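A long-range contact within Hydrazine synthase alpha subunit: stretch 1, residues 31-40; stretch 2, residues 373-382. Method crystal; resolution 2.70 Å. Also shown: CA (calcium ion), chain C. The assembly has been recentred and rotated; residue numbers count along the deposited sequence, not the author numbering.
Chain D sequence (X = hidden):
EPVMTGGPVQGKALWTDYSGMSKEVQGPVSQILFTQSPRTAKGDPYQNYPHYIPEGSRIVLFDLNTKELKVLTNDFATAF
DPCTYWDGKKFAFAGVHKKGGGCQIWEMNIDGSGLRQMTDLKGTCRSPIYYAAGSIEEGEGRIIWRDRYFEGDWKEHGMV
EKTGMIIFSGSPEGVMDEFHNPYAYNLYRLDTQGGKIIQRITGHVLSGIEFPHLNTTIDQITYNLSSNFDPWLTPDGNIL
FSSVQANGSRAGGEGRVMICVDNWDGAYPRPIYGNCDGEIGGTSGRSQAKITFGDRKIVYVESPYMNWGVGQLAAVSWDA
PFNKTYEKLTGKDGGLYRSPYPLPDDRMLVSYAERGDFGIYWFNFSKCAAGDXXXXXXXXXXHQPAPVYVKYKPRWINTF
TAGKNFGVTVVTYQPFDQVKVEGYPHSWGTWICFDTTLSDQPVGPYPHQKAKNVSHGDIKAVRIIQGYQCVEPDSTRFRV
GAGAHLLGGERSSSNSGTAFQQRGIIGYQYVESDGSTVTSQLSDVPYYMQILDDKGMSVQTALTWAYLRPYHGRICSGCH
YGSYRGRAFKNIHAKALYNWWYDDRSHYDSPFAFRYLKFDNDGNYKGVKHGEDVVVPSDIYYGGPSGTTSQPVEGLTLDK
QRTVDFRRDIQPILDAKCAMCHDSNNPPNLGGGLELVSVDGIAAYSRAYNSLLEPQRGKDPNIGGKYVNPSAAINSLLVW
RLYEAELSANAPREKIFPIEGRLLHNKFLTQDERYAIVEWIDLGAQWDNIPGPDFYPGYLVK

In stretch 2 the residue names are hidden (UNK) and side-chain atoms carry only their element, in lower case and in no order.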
# COMPACT_ATOMS: atom_id res chain seq x y z
N GLN D 31 -44.84 11.75 -3.47
CA GLN D 31 -44.43 12.21 -2.14
C GLN D 31 -43.15 11.52 -1.67
O GLN D 31 -42.90 10.37 -2.01
CB GLN D 31 -45.55 11.99 -1.12
CG GLN D 31 -46.75 12.93 -1.27
CD GLN D 31 -47.77 12.77 -0.15
OE1 GLN D 31 -47.61 11.93 0.73
NE2 GLN D 31 -48.82 13.57 -0.20
N ILE D 32 -42.35 12.23 -0.87
CA ILE D 32 -41.11 11.67 -0.35
C ILE D 32 -40.91 11.98 1.14
O ILE D 32 -41.34 13.02 1.63
CB ILE D 32 -39.88 12.18 -1.13
CG1 ILE D 32 -39.73 13.70 -0.98
CG2 ILE D 32 -39.96 11.79 -2.60
CD1 ILE D 32 -38.49 14.26 -1.64
N LEU D 33 -40.25 11.06 1.84
CA LEU D 33 -39.88 11.27 3.24
C LEU D 33 -38.38 11.52 3.33
O LEU D 33 -37.60 10.85 2.66
CB LEU D 33 -40.26 10.06 4.09
CG LEU D 33 -41.74 9.78 4.38
CD1 LEU D 33 -41.90 8.38 4.94
CD2 LEU D 33 -42.29 10.81 5.34
N PHE D 34 -37.97 12.48 4.16
CA PHE D 34 -36.54 12.68 4.37
C PHE D 34 -36.21 13.33 5.71
O PHE D 34 -37.07 13.92 6.37
CB PHE D 34 -35.93 13.50 3.23
CG PHE D 34 -36.50 14.88 3.09
CD1 PHE D 34 -35.91 15.96 3.73
CD2 PHE D 34 -37.62 15.11 2.30
CE1 PHE D 34 -36.42 17.24 3.59
CE2 PHE D 34 -38.14 16.39 2.16
CZ PHE D 34 -37.54 17.45 2.81
N THR D 35 -34.94 13.21 6.10
CA THR D 35 -34.46 13.72 7.38
C THR D 35 -33.81 15.10 7.23
O THR D 35 -33.00 15.33 6.32
CB THR D 35 -33.43 12.76 8.01
OG1 THR D 35 -34.00 11.45 8.12
CG2 THR D 35 -33.02 13.24 9.40
N GLN D 36 -34.19 16.01 8.12
CA GLN D 36 -33.56 17.32 8.21
C GLN D 36 -32.78 17.44 9.51
O GLN D 36 -33.33 17.23 10.59
CB GLN D 36 -34.61 18.43 8.12
CG GLN D 36 -35.27 18.56 6.77
CD GLN D 36 -36.27 19.71 6.72
OE1 GLN D 36 -36.88 20.06 7.73
NE2 GLN D 36 -36.43 20.30 5.54
N SER D 37 -31.50 17.76 9.40
CA SER D 37 -30.63 17.90 10.56
C SER D 37 -30.09 19.32 10.67
O SER D 37 -29.85 19.96 9.65
CB SER D 37 -29.48 16.89 10.50
OG SER D 37 -29.97 15.56 10.56
N PRO D 38 -29.90 19.81 11.90
CA PRO D 38 -29.29 21.14 12.06
C PRO D 38 -27.88 21.14 11.47
O PRO D 38 -27.23 20.10 11.52
CB PRO D 38 -29.25 21.34 13.58
CG PRO D 38 -30.25 20.35 14.12
CD PRO D 38 -30.21 19.19 13.19
N ARG D 39 -27.40 22.27 10.94
CA ARG D 39 -26.05 22.23 10.41
C ARG D 39 -25.12 22.61 11.54
O ARG D 39 -24.95 23.79 11.86
CB ARG D 39 -25.91 23.20 9.23
CG ARG D 39 -27.06 23.16 8.23
CD ARG D 39 -27.03 24.38 7.32
NE ARG D 39 -25.72 24.59 6.71
CZ ARG D 39 -25.42 25.60 5.90
NH1 ARG D 39 -26.34 26.50 5.60
NH2 ARG D 39 -24.20 25.71 5.39
N THR D 40 -24.52 21.59 12.13
CA THR D 40 -23.64 21.72 13.27
C THR D 40 -22.87 20.40 13.39
O THR D 40 -23.29 19.39 12.83
CB THR D 40 -24.42 22.02 14.58
OG1 THR D 40 -25.39 23.04 14.34
CG2 THR D 40 -23.48 22.49 15.68
N UNK D 373 -32.98 20.25 -8.57
CA UNK D 373 -33.28 20.32 -7.14
C UNK D 373 -34.68 19.80 -6.81
O UNK D 373 -35.64 20.06 -7.53
c UNK D 373 -33.14 21.77 -6.65
n UNK D 373 -34.71 25.55 -5.07
c UNK D 373 -33.46 23.42 -4.77
c UNK D 373 -33.39 21.95 -5.15
c UNK D 373 -34.62 24.11 -5.45
N UNK D 374 -34.78 19.06 -5.71
CA UNK D 374 -36.08 18.65 -5.19
C UNK D 374 -36.50 19.61 -4.09
O UNK D 374 -37.40 20.44 -4.28
c UNK D 374 -37.42 16.81 -4.12
c UNK D 374 -36.05 17.21 -4.65
c UNK D 374 -35.59 16.24 -5.73
N UNK D 375 -35.86 19.50 -2.93
CA UNK D 375 -36.06 20.45 -1.84
C UNK D 375 -34.74 20.76 -1.14
O UNK D 375 -34.07 19.85 -0.64
c UNK D 375 -37.14 21.54 2.59
c UNK D 375 -38.29 21.91 0.11
o UNK D 375 -38.32 23.44 3.42
c UNK D 375 -37.41 20.85 0.29
c UNK D 375 -38.02 22.58 2.39
c UNK D 375 -36.84 20.68 1.55
c UNK D 375 -37.08 19.91 -0.84
c UNK D 375 -38.60 22.77 1.15
N UNK D 376 -34.36 22.03 -1.11
CA UNK D 376 -33.18 22.44 -0.36
C UNK D 376 -33.49 23.63 0.54
O UNK D 376 -33.74 24.74 0.07
o UNK D 376 -30.60 22.67 0.62
c UNK D 376 -30.73 23.08 -0.55
o UNK D 376 -29.85 23.74 -1.14
c UNK D 376 -32.02 22.78 -1.30
N UNK D 377 -33.45 23.39 1.85
CA UNK D 377 -33.62 24.44 2.84
C UNK D 377 -32.23 24.90 3.27
O UNK D 377 -31.40 24.08 3.64
o UNK D 377 -34.27 26.13 4.98
c UNK D 377 -34.43 23.94 4.04
o UNK D 377 -35.92 24.86 5.65
c UNK D 377 -34.91 25.06 4.95
N UNK D 378 -31.97 26.22 3.18
CA UNK D 378 -30.68 26.76 3.63
C UNK D 378 -30.42 26.57 5.12
O UNK D 378 -29.27 26.66 5.56
c UNK D 378 -31.77 28.30 2.16
c UNK D 378 -30.79 28.25 3.28
c UNK D 378 -32.77 27.22 2.46
N UNK D 379 -31.48 26.31 5.90
CA UNK D 379 -31.34 26.17 7.34
C UNK D 379 -31.20 24.72 7.81
O UNK D 379 -31.05 24.47 9.00
n UNK D 379 -33.25 29.02 8.74
c UNK D 379 -32.54 26.81 8.04
c UNK D 379 -32.62 28.31 7.81
o UNK D 379 -32.13 28.82 6.80
N UNK D 380 -31.26 23.78 6.88
CA UNK D 380 -31.20 22.36 7.23
C UNK D 380 -30.32 21.54 6.31
O UNK D 380 -30.28 21.75 5.09
c UNK D 380 -35.20 22.62 11.45
n UNK D 380 -35.12 23.66 9.17
c UNK D 380 -33.56 22.35 8.23
c UNK D 380 -33.23 20.90 10.37
c UNK D 380 -32.61 21.75 7.24
c UNK D 380 -33.68 20.76 11.68
c UNK D 380 -34.75 22.76 10.14
c UNK D 380 -34.40 23.41 8.03
c UNK D 380 -33.77 21.92 9.58
c UNK D 380 -34.65 21.62 12.20
N UNK D 381 -29.61 20.57 6.88
CA UNK D 381 -29.02 19.53 6.06
C UNK D 381 -30.13 18.56 5.70
O UNK D 381 -30.74 17.94 6.58
c UNK D 381 -27.89 18.81 6.80
o UNK D 381 -26.31 20.19 5.64
c UNK D 381 -26.55 19.51 6.64
n UNK D 381 -25.67 19.33 7.62
N UNK D 382 -30.40 18.45 4.41
CA UNK D 382 -31.51 17.65 3.93
C UNK D 382 -30.97 16.36 3.34
O UNK D 382 -30.37 16.37 2.26
c UNK D 382 -32.75 19.81 3.42
o UNK D 382 -33.36 19.88 4.50
o UNK D 382 -32.44 20.82 2.75
c UNK D 382 -32.33 18.43 2.90
CA CA C . -30.39 22.14 2.92

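Position 373 carries four carbons in a row ending in a nitrogen, and its side chain is out of reach of stretch 1; the chain is that of Lys-373. Position 374 has one carbon bearing two more, a beta-branched apolar group with its CA-to-CB bond pointing toward stretch 1, and one branch packs against the Ile-32 side chain. This is Val-374; Val-374 CG1 lies 3.7 Å from Ile-32 CD1.

At 375, one carbon leads to a six-carbon ring bearing an oxygen, and the ring packs against Phe-34 and meets the Gln-36 amide nitrogen at its edge. This is Tyr-375. Tyr-375 CD2 lies 3.5 Å from Phe-34 CZ; the planes of the two rings meet at 41°, an oblique pair. Gln-36 NE2 is 3.3 Å from Tyr-375 CE2.

Position 376 has two carbons, the second carrying two oxygens, and touches nothing on stretch 1. It is Asp-376, and Asp-376 OD2 binds the calcium ion CA at 2.4 Å. Position 377 has the same carboxylate pattern, and its CB lies 4.4 Å from Gln-36 NE2. This is Asp-377; Asp-377 O lies 2.3 Å from the calcium ion CA, and Asp-377 OD1 accepts a hydrogen bond from the backbone N of 379.

At 378, three carbons close a ring onto the backbone N, and the backbone O accepts a hydrogen bond from Arg-39 NH1 at 2.9 Å, lying near the guanidinium plane. This is Pro-378. Position 379 has two carbons, the second with one oxygen and one nitrogen; its CA-to-CB bond points away from stretch 1, yet its backbone C lies 4.2 Å from Arg-39 CD. This is Asn-379.

Position 380 shows one carbon and fused five- and six-membered rings of eight carbons and one nitrogen, which pack against Gln-36, Ser-37 and Pro-38, with Gln-36 OE1 over one ring face. This is Trp-380; Trp-380 CE3 lies 3.5 Å from Ser-37 C and 3.6 Å from Gln-36 CB. A type I turn from Asp-377 to Trp-380 precedes the strand pairing.

Position 381 again has two carbons ending in one oxygen and one nitrogen. Its backbone pairs with Ser-37 in both directions: Ser-37 N donates to the O of 381 at 2.9 Å, and the N of 381 donates to Ser-37 O at 2.8 Å. This is Asn-381. Position 382 has two carbons, the second carrying two oxygens, one of which approaches the Gln-36 side chain. This is Asp-382. Asp-382 OD1 accepts a weak hydrogen bond from Gln-36 NE2 (3.3 Å, 127°), and Asp-382 OD2 binds the calcium ion CA at 2.4 Å.

The contact thus works through a short antiparallel pairing, Gln-36 with Asp-382 and Ser-37 with Asn-381, flanked by apolar and aromatic packing and the Arg-39 hydrogen bond. Calcium ligands from Asp-376, Asp-377, Trp-380 and Asp-382 tie the turn to the paired strand, and the two stretches together bury 630 Å².

Stretch 2 (373-382) KVYDDPNWND
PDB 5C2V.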